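Local coordinates for peroxisomal membrane protein LPX1 (Saccharomyces cerevisiae, PDB 2Y6U) that hydrolyses ester bonds in lipids inside peroxisomes, with acyl esterase, triacylglycerol lipase and phospholipase A activity, at residues Glu211-Val215 / Ile236-Lys242; Thr34-Tyr38 / Lys65-Glu69. All blocks are in the same frame, centred on the assembly; numbering follows the deposited sequence.

Contact 1. Residues Glu211-Val215 / Ile236-Lys242; sequences ESEYV and IDFERTK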
ATOM      1  N   GLU A 211     -17.345  -3.780 -39.408  1.00 61.97           N
ATOM      2  CA  GLU A 211     -16.154  -4.605 -39.288  1.00 60.59           C
ATOM      3  C   GLU A 211     -15.054  -4.193 -40.273  1.00 60.21           C
ATOM      4  O   GLU A 211     -13.888  -4.128 -39.893  1.00 57.57           O
ATOM      5  CB  GLU A 211     -16.532  -6.084 -39.482  1.00 62.65           C
ATOM      6  CG  GLU A 211     -15.384  -7.098 -39.602  1.00 63.27           C
ATOM      7  CD  GLU A 211     -14.564  -7.205 -38.365  1.00 63.72           C
ATOM      8  OE1 GLU A 211     -15.043  -6.777 -37.281  1.00 64.55           O
ATOM      9  OE2 GLU A 211     -13.427  -7.711 -38.467  1.00 63.62           O
ATOM     10  N   SER A 212     -15.402  -3.904 -41.537  1.00 62.09           N
ATOM     11  CA  SER A 212     -14.368  -3.512 -42.497  0.70 62.58           C
ATOM     12  C   SER A 212     -13.638  -2.236 -42.073  1.00 60.91           C
ATOM     13  O   SER A 212     -12.419  -2.173 -42.169  1.00 60.98           O
ATOM     14  CB  SER A 212     -14.946  -3.327 -43.902  0.70 65.59           C
ATOM     15  OG  SER A 212     -15.879  -4.355 -44.157  0.70 68.09           O
ATOM     16  N   GLU A 213     -14.385  -1.225 -41.612  1.00 61.01           N
ATOM     17  CA  GLU A 213     -13.801   0.066 -41.209  1.00 59.68           C
ATOM     18  C   GLU A 213     -12.974  -0.081 -39.916  1.00 56.15           C
ATOM     19  O   GLU A 213     -11.962   0.594 -39.753  1.00 54.05           O
ATOM     20  CB  GLU A 213     -14.892   1.117 -40.971  1.00 61.51           C
ATOM     21  CG  GLU A 213     -15.652   1.529 -42.222  1.00 66.45           C
ATOM     22  CD  GLU A 213     -14.773   2.280 -43.209  1.00 72.16           C
ATOM     23  OE1 GLU A 213     -13.981   3.124 -42.746  1.00 72.30           O
ATOM     24  OE2 GLU A 213     -14.895   2.054 -44.448  1.00 80.51           O
ATOM     25  N   TYR A 214     -13.450  -0.940 -39.025  1.00 55.20           N
ATOM     26  CA  TYR A 214     -12.713  -1.307 -37.802  1.00 52.31           C
ATOM     27  C   TYR A 214     -11.331  -1.893 -38.126  1.00 52.45           C
ATOM     28  O   TYR A 214     -10.311  -1.365 -37.673  1.00 51.70           O
ATOM     29  CB  TYR A 214     -13.522  -2.291 -36.942  1.00 52.24           C
ATOM     30  CG  TYR A 214     -12.736  -2.908 -35.803  1.00 48.78           C
ATOM     31  CD1 TYR A 214     -12.176  -2.113 -34.802  1.00 46.90           C
ATOM     32  CD2 TYR A 214     -12.511  -4.289 -35.756  1.00 50.26           C
ATOM     33  CE1 TYR A 214     -11.452  -2.668 -33.779  1.00 44.78           C
ATOM     34  CE2 TYR A 214     -11.757  -4.849 -34.768  1.00 45.49           C
ATOM     35  CZ  TYR A 214     -11.224  -4.037 -33.750  1.00 46.14           C
ATOM     36  OH  TYR A 214     -10.443  -4.595 -32.737  1.00 39.64           O
ATOM     37  N   VAL A 215     -11.270  -2.983 -38.888  1.00 52.78           N
ATOM     38  CA  VAL A 215      -9.976  -3.563 -39.187  1.00 52.68           C
ATOM     39  C   VAL A 215      -9.103  -2.566 -39.992  1.00 53.15           C
ATOM     40  O   VAL A 215      -7.904  -2.490 -39.774  1.00 51.10           O
ATOM     41  CB  VAL A 215     -10.127  -4.934 -39.875  1.00 55.99           C
ATOM     42  CG1 VAL A 215      -8.786  -5.413 -40.440  1.00 57.90           C
ATOM     43  CG2 VAL A 215     -10.755  -5.976 -38.918  1.00 55.15           C
ATOM     44  N   ILE A 236      -6.493  -6.873 -32.417  1.00 37.89           N
ATOM     45  CA  ILE A 236      -7.709  -6.718 -33.203  1.00 38.25           C
ATOM     46  C   ILE A 236      -8.823  -7.601 -32.687  1.00 39.05           C
ATOM     47  O   ILE A 236      -9.961  -7.151 -32.479  1.00 40.66           O
ATOM     48  CB  ILE A 236      -7.426  -6.940 -34.714  1.00 39.86           C
ATOM     49  CG1 ILE A 236      -6.600  -5.761 -35.272  1.00 42.05           C
ATOM     50  CG2 ILE A 236      -8.759  -7.174 -35.493  1.00 41.32           C
ATOM     51  CD1 ILE A 236      -5.804  -6.048 -36.669  1.00 44.95           C
ATOM     52  N   ASP A 237      -8.502  -8.856 -32.428  1.00 39.70           N
ATOM     53  CA  ASP A 237      -9.486  -9.831 -31.983  1.00 41.54           C
ATOM     54  C   ASP A 237      -9.938  -9.573 -30.538  1.00 40.43           C
ATOM     55  O   ASP A 237     -11.116  -9.847 -30.182  1.00 41.89           O
ATOM     56  CB  ASP A 237      -8.926 -11.262 -32.132  1.00 42.33           C
ATOM     57  CG  ASP A 237      -8.816 -11.703 -33.622  1.00 46.55           C
ATOM     58  OD1 ASP A 237      -9.607 -11.202 -34.429  1.00 48.93           O
ATOM     59  OD2 ASP A 237      -7.920 -12.509 -33.985  1.00 44.78           O
ATOM     60  N   PHE A 238      -9.029  -9.090 -29.707  1.00 38.73           N
ATOM     61  CA  PHE A 238      -9.336  -8.913 -28.253  1.00 38.48           C
ATOM     62  C   PHE A 238     -10.223  -7.668 -28.034  1.00 38.07           C
ATOM     63  O   PHE A 238     -11.139  -7.657 -27.210  1.00 38.46           O
ATOM     64  CB  PHE A 238      -8.072  -8.790 -27.478  1.00 37.21           C
ATOM     65  CG  PHE A 238      -8.268  -8.397 -26.030  1.00 36.47           C
ATOM     66  CD1 PHE A 238      -8.511  -9.354 -25.073  1.00 40.42           C
ATOM     67  CD2 PHE A 238      -8.162  -7.075 -25.642  1.00 35.00           C
ATOM     68  CE1 PHE A 238      -8.691  -8.986 -23.755  1.00 39.22           C
ATOM     69  CE2 PHE A 238      -8.334  -6.704 -24.371  1.00 38.09           C
ATOM     70  CZ  PHE A 238      -8.595  -7.653 -23.406  1.00 37.84           C
ATOM     71  N   GLU A 239      -9.945  -6.617 -28.799  1.00 38.71           N
ATOM     72  CA  GLU A 239     -10.644  -5.340 -28.653  1.00 39.41           C
ATOM     73  C   GLU A 239     -12.040  -5.364 -29.243  1.00 42.92           C
ATOM     74  O   GLU A 239     -12.856  -4.524 -28.896  1.00 44.33           O
ATOM     75  CB  GLU A 239      -9.816  -4.180 -29.284  1.00 38.19           C
ATOM     76  CG  GLU A 239      -8.520  -3.760 -28.560  1.00 38.44           C
ATOM     77  CD  GLU A 239      -8.802  -3.124 -27.155  1.00 36.64           C
ATOM     78  OE1 GLU A 239      -9.964  -2.633 -26.967  1.00 35.67           O
ATOM     79  OE2 GLU A 239      -7.843  -3.025 -26.301  1.00 34.66           O
ATOM     80  N   ARG A 240     -12.323  -6.273 -30.188  1.00 45.32           N
ATOM     81  CA  ARG A 240     -13.566  -6.183 -30.931  1.00 47.91           C
ATOM     82  C   ARG A 240     -14.757  -6.493 -30.019  1.00 50.03           C
ATOM     83  O   ARG A 240     -14.765  -7.540 -29.388  1.00 49.74           O
ATOM     84  CB  ARG A 240     -13.534  -7.177 -32.100  1.00 49.34           C
ATOM     85  CG  ARG A 240     -14.762  -7.236 -32.937  1.00 51.67           C
ATOM     86  CD  ARG A 240     -14.660  -8.418 -33.920  1.00 53.40           C
ATOM     87  NE  ARG A 240     -13.731  -8.189 -35.022  1.00 53.20           N
ATOM     88  CZ  ARG A 240     -12.553  -8.811 -35.218  1.00 54.49           C
ATOM     89  NH1 ARG A 240     -12.096  -9.731 -34.377  1.00 52.29           N
ATOM     90  NH2 ARG A 240     -11.819  -8.516 -36.292  1.00 54.57           N
ATOM     91  N   THR A 241     -15.702  -5.552 -29.902  1.00 52.33           N
ATOM     92  CA  THR A 241     -17.018  -5.803 -29.291  1.00 54.80           C
ATOM     93  C   THR A 241     -18.152  -5.319 -30.242  1.00 58.00           C
ATOM     94  O   THR A 241     -18.002  -4.317 -30.992  1.00 57.45           O
ATOM     95  CB  THR A 241     -17.189  -5.207 -27.851  1.00 54.50           C
ATOM     96  OG1 THR A 241     -17.731  -3.875 -27.919  1.00 55.44           O
ATOM     97  CG2 THR A 241     -15.877  -5.245 -27.032  1.00 49.22           C
ATOM     98  N   LYS A 242     -19.272  -6.045 -30.229  1.00 61.61           N
ATOM     99  CA  LYS A 242     -20.338  -5.856 -31.246  1.00 65.94           C
ATOM    100  C   LYS A 242     -21.715  -5.718 -30.628  1.00 68.45           C
ATOM    101  O   LYS A 242     -21.827  -5.676 -29.411  1.00 69.07           O
ATOM    102  CB  LYS A 242     -20.321  -7.041 -32.254  1.00 68.41           C
ATOM    103  CG  LYS A 242     -19.040  -7.078 -33.186  1.00 67.89           C
ATOM    104  CD  LYS A 242     -19.158  -8.108 -34.350  1.00 73.15           C
ATOM    105  CE  LYS A 242     -18.912  -7.507 -35.809  1.00 75.07           C
ATOM    106  NZ  LYS A 242     -17.435  -7.303 -36.279  1.00 65.77           N
TER

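Contact 2. Residues Thr34-Tyr38 / Lys65-Glu69; sequences TYDVY and KVVWE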
ATOM      1  N   THR A  34     -10.224  -7.534 -13.912  1.00 27.91           N
ATOM      2  CA  THR A  34     -10.163  -8.875 -14.570  1.00 29.68           C
ATOM      3  C   THR A  34      -8.730  -9.125 -14.963  1.00 28.77           C
ATOM      4  O   THR A  34      -8.038  -8.193 -15.439  1.00 29.09           O
ATOM      5  CB  THR A  34     -11.022  -8.930 -15.845  1.00 32.01           C
ATOM      6  OG1 THR A  34     -12.375  -8.711 -15.469  1.00 32.42           O
ATOM      7  CG2 THR A  34     -10.898 -10.292 -16.533  1.00 32.67           C
ATOM      8  N   TYR A  35      -8.231 -10.323 -14.710  1.00 26.94           N
ATOM      9  CA  TYR A  35      -6.882 -10.651 -15.057  1.00 25.94           C
ATOM     10  C   TYR A  35      -6.825 -12.113 -15.469  1.00 27.59           C
ATOM     11  O   TYR A  35      -7.696 -12.906 -15.113  1.00 27.74           O
ATOM     12  CB  TYR A  35      -5.898 -10.400 -13.902  1.00 23.98           C
ATOM     13  CG  TYR A  35      -6.219 -11.142 -12.617  1.00 25.41           C
ATOM     14  CD1 TYR A  35      -7.173 -10.655 -11.734  1.00 27.09           C
ATOM     15  CD2 TYR A  35      -5.545 -12.308 -12.250  1.00 28.03           C
ATOM     16  CE1 TYR A  35      -7.454 -11.317 -10.555  1.00 27.34           C
ATOM     17  CE2 TYR A  35      -5.800 -12.944 -11.069  1.00 27.47           C
ATOM     18  CZ  TYR A  35      -6.758 -12.461 -10.237  1.00 28.76           C
ATOM     19  OH  TYR A  35      -7.032 -13.090  -9.055  1.00 29.98           O
ATOM     20  N   ASP A  36      -5.818 -12.485 -16.233  1.00 27.50           N
ATOM     21  CA  ASP A  36      -5.612 -13.893 -16.613  1.00 27.82           C
ATOM     22  C   ASP A  36      -4.443 -14.462 -15.831  1.00 28.73           C
ATOM     23  O   ASP A  36      -3.388 -13.766 -15.731  1.00 28.83           O
ATOM     24  CB  ASP A  36      -5.350 -13.966 -18.124  1.00 30.05           C
ATOM     25  CG  ASP A  36      -6.570 -13.585 -18.956  1.00 31.31           C
ATOM     26  OD1 ASP A  36      -7.710 -13.567 -18.418  1.00 34.64           O
ATOM     27  OD2 ASP A  36      -6.452 -13.343 -20.195  1.00 32.09           O
ATOM     28  N   VAL A  37      -4.595 -15.665 -15.250  1.00 28.58           N
ATOM     29  CA  VAL A  37      -3.555 -16.333 -14.536  1.00 29.18           C
ATOM     30  C   VAL A  37      -3.164 -17.523 -15.369  1.00 29.28           C
ATOM     31  O   VAL A  37      -4.015 -18.402 -15.682  1.00 30.25           O
ATOM     32  CB  VAL A  37      -4.057 -16.915 -13.135  1.00 30.82           C
ATOM     33  CG1 VAL A  37      -2.916 -17.576 -12.430  1.00 32.30           C
ATOM     34  CG2 VAL A  37      -4.550 -15.848 -12.309  1.00 35.52           C
ATOM     35  N   TYR A  38      -1.865 -17.648 -15.615  1.00 28.92           N
ATOM     36  CA  TYR A  38      -1.298 -18.755 -16.345  1.00 28.66           C
ATOM     37  C   TYR A  38      -0.493 -19.570 -15.372  1.00 30.84           C
ATOM     38  O   TYR A  38       0.427 -19.047 -14.721  1.00 29.34           O
ATOM     39  CB  TYR A  38      -0.422 -18.244 -17.503  1.00 28.91           C
ATOM     40  CG  TYR A  38      -1.250 -17.626 -18.601  1.00 27.58           C
ATOM     41  CD1 TYR A  38      -1.581 -16.277 -18.560  1.00 29.84           C
ATOM     42  CD2 TYR A  38      -1.748 -18.378 -19.624  1.00 31.52           C
ATOM     43  CE1 TYR A  38      -2.379 -15.695 -19.560  1.00 26.93           C
ATOM     44  CE2 TYR A  38      -2.505 -17.794 -20.649  1.00 31.45           C
ATOM     45  CZ  TYR A  38      -2.777 -16.456 -20.625  1.00 31.73           C
ATOM     46  OH  TYR A  38      -3.548 -15.884 -21.615  1.00 33.29           O
ATOM     47  N   LYS A  65      -3.849  -6.437 -21.530  1.00 26.15           N
ATOM     48  CA  LYS A  65      -3.088  -7.599 -21.191  1.00 26.26           C
ATOM     49  C   LYS A  65      -2.777  -8.461 -22.423  1.00 28.15           C
ATOM     50  O   LYS A  65      -1.821  -9.205 -22.402  1.00 28.83           O
ATOM     51  CB  LYS A  65      -3.858  -8.391 -20.189  1.00 28.28           C
ATOM     52  CG  LYS A  65      -5.124  -9.023 -20.779  1.00 29.79           C
ATOM     53  CD  LYS A  65      -5.967  -9.778 -19.717  1.00 33.27           C
ATOM     54  CE  LYS A  65      -7.315 -10.074 -20.379  1.00 32.96           C
ATOM     55  NZ  LYS A  65      -8.314 -10.811 -19.505  1.00 42.22           N
ATOM     56  N   VAL A  66      -3.538  -8.296 -23.506  1.00 28.32           N
ATOM     57  CA  VAL A  66      -3.387  -9.153 -24.660  1.00 29.41           C
ATOM     58  C   VAL A  66      -2.017  -9.002 -25.354  1.00 29.51           C
ATOM     59  O   VAL A  66      -1.537  -9.941 -26.034  1.00 30.70           O
ATOM     60  CB  VAL A  66      -4.518  -8.960 -25.711  1.00 32.79           C
ATOM     61  CG1 VAL A  66      -4.287  -7.740 -26.699  1.00 32.99           C
ATOM     62  CG2 VAL A  66      -4.700 -10.281 -26.475  1.00 32.23           C
ATOM     63  N   VAL A  67      -1.380  -7.846 -25.164  1.00 28.51           N
ATOM     64  CA  VAL A  67      -0.108  -7.559 -25.835  1.00 29.30           C
ATOM     65  C   VAL A  67       1.023  -8.460 -25.344  1.00 28.74           C
ATOM     66  O   VAL A  67       2.057  -8.592 -26.016  1.00 30.91           O
ATOM     67  CB  VAL A  67       0.339  -6.082 -25.689  1.00 30.40           C
ATOM     68  CG1 VAL A  67      -0.773  -5.144 -26.299  1.00 33.30           C
ATOM     69  CG2 VAL A  67       0.725  -5.709 -24.238  1.00 27.31           C
ATOM     70  N   TRP A  68       0.790  -9.140 -24.217  1.00 28.12           N
ATOM     71  CA  TRP A  68       1.764 -10.065 -23.697  1.00 28.82           C
ATOM     72  C   TRP A  68       1.511 -11.514 -24.055  1.00 28.83           C
ATOM     73  O   TRP A  68       2.378 -12.394 -23.821  1.00 28.89           O
ATOM     74  CB  TRP A  68       1.861  -9.925 -22.192  1.00 26.35           C
ATOM     75  CG  TRP A  68       2.012  -8.558 -21.682  1.00 27.87           C
ATOM     76  CD1 TRP A  68       1.076  -7.840 -21.008  1.00 24.49           C
ATOM     77  CD2 TRP A  68       3.184  -7.710 -21.770  1.00 24.41           C
ATOM     78  NE1 TRP A  68       1.588  -6.632 -20.628  1.00 23.13           N
ATOM     79  CE2 TRP A  68       2.875  -6.516 -21.060  1.00 27.35           C
ATOM     80  CE3 TRP A  68       4.418  -7.839 -22.344  1.00 27.66           C
ATOM     81  CZ2 TRP A  68       3.741  -5.490 -20.961  1.00 24.62           C
ATOM     82  CZ3 TRP A  68       5.345  -6.783 -22.179  1.00 27.50           C
ATOM     83  CH2 TRP A  68       4.983  -5.646 -21.507  1.00 24.78           C
ATOM     84  N   GLU A  69       0.378 -11.830 -24.693  1.00 30.47           N
ATOM     85  CA  GLU A  69       0.175 -13.226 -25.035  1.00 31.09           C
ATOM     86  C   GLU A  69       1.217 -13.856 -25.928  1.00 31.45           C
ATOM     87  O   GLU A  69       1.600 -15.021 -25.710  1.00 31.29           O
ATOM     88  CB  GLU A  69      -1.266 -13.497 -25.555  1.00 32.74           C
ATOM     89  CG  GLU A  69      -2.268 -13.144 -24.479  1.00 31.71           C
ATOM     90  CD  GLU A  69      -3.782 -13.387 -24.971  1.00 37.14           C
ATOM     91  OE1 GLU A  69      -4.012 -13.787 -26.119  1.00 39.76           O
ATOM     92  OE2 GLU A  69      -4.675 -13.056 -24.211  1.00 42.45           O
TER
HETATM   93  O   HOH W   1      -8.539  -8.684 -17.967  1.00 42.33           O
HETATM   94  O   HOH W   2      -4.270 -13.281 -21.499  1.00 36.00           O

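Contact 1. Residues Glu211-Val215 / Ile236-Lys242
A four-residue salt-bridge network and one buried phenol join the first turn of helix 211-220 to the end of helix 229-239 and the residues just after it, with Glu-211 and Arg-240 at the centre. The guanidinium takes the carboxylate side-on, Arg-240 NE to Glu-211 OE1 at 3.0 Å and Arg-240 NH2 to Glu-211 OE2 at 2.8 Å. The two planes are 43° apart, and the NH2 bond is bent (139°), so the fork is twisted. Lys-242 NZ makes a second salt bridge to Glu-211 OE1, 2.6 Å away, its long side chain bending twice to reach it. In the guanidinium plane, Arg-240 NH1 donates to the anti lone pair of Asp-237 OD1 (2.9 Å), so bonds on two sides restrain the group's rotation. These helices belong to the mostly helical region inserted between strands 164-168 and 286-292 of the alpha/beta hydrolase sheet, where a cap usually sits. Beside the charges, Tyr-214 points its ring across the gap, CG anti to the backbone N (chi1 169°). Tyrosine suits the place: Tyr-214 OH donates to Ile-236 O (2.6 Å), which takes a weak helical bond from Arg-240 N, while CE2 packs on Ile-236 CG2, beside Val-215 CG2.

Contact 2. Residues Thr34-Tyr38 / Lys65-Glu69
Lys-65 and Asp-36 meet at about a right angle: the lysine runs out straight, and its last two carbons and NZ pass across the carboxylate of Asp-36. Lys-65 NZ lies 3.0 Å from Asp-36 OD1, a salt bridge whose hydrogen bond is weak, and 3.2 Å from OD2 of the same aspartate. The ammonium therefore sits near both oxygens instead of lining up with one. With CG lodged between the backbone N and the carbonyl carbon (chi1 69°) and every later torsion close to 180°, the lysine spans the gap at nearly full length. The length of lysine suits this gap. Lys-65 NZ also donates to a water at 2.6 Å, which in turn gives a weak bond to Thr-34 O, and Asp-99 supplies a second carboxylate. Such company suits a buried ammonium and probably favours its charged state. Strand 35-40 lies next to the edge strand 6-11 in the central sheet of the alpha/beta hydrolase fold, and 65-69 is part of the connection from strand 51-58 to strand 84-92. Asp-36 and Tyr-38, two residues apart on the strand, both direct their side chains at this connection; Thr-10 of strand 6-11 holds Asp-36 OD1. The ring of Tyr-38 and the carboxylate of Glu-69 stand 68° apart and do not bond directly. Instead a water in the plane of the ring, at its edge, accepts from Tyr-38 OH at 2.7 Å and donates to Asp-36 OD2 at 2.5 Å and to Glu-69 OE2 at 2.8 Å. By donating a hydrogen bond to each carboxylate, it links two acids whose oxygens Asp-36 OD2 and Glu-69 OE2 are 4.4 Å apart and probably eases their repulsion.

In the fold
From the N terminus the chain reaches strand 35-40, forms strand 51-58 and then, at residues 65-69, folds back on the first of these: contact 2 closes a loop that contains strand 51-58 and no helix. It ties the antiparallel side of the central sheet to the connection after strand 51-58. Three more strands of that sheet follow before contact 1 closes a shorter, largely helical loop between 211-215 and 236-242. The two loops lie in series, neither crossing nor enclosing the other, with centres about 19 Å apart. They nevertheless touch: the ring of Phe-238, on helix 229-239, packs against Lys-65 and Val-66, joining the helical insertion to the sheet's connecting segment.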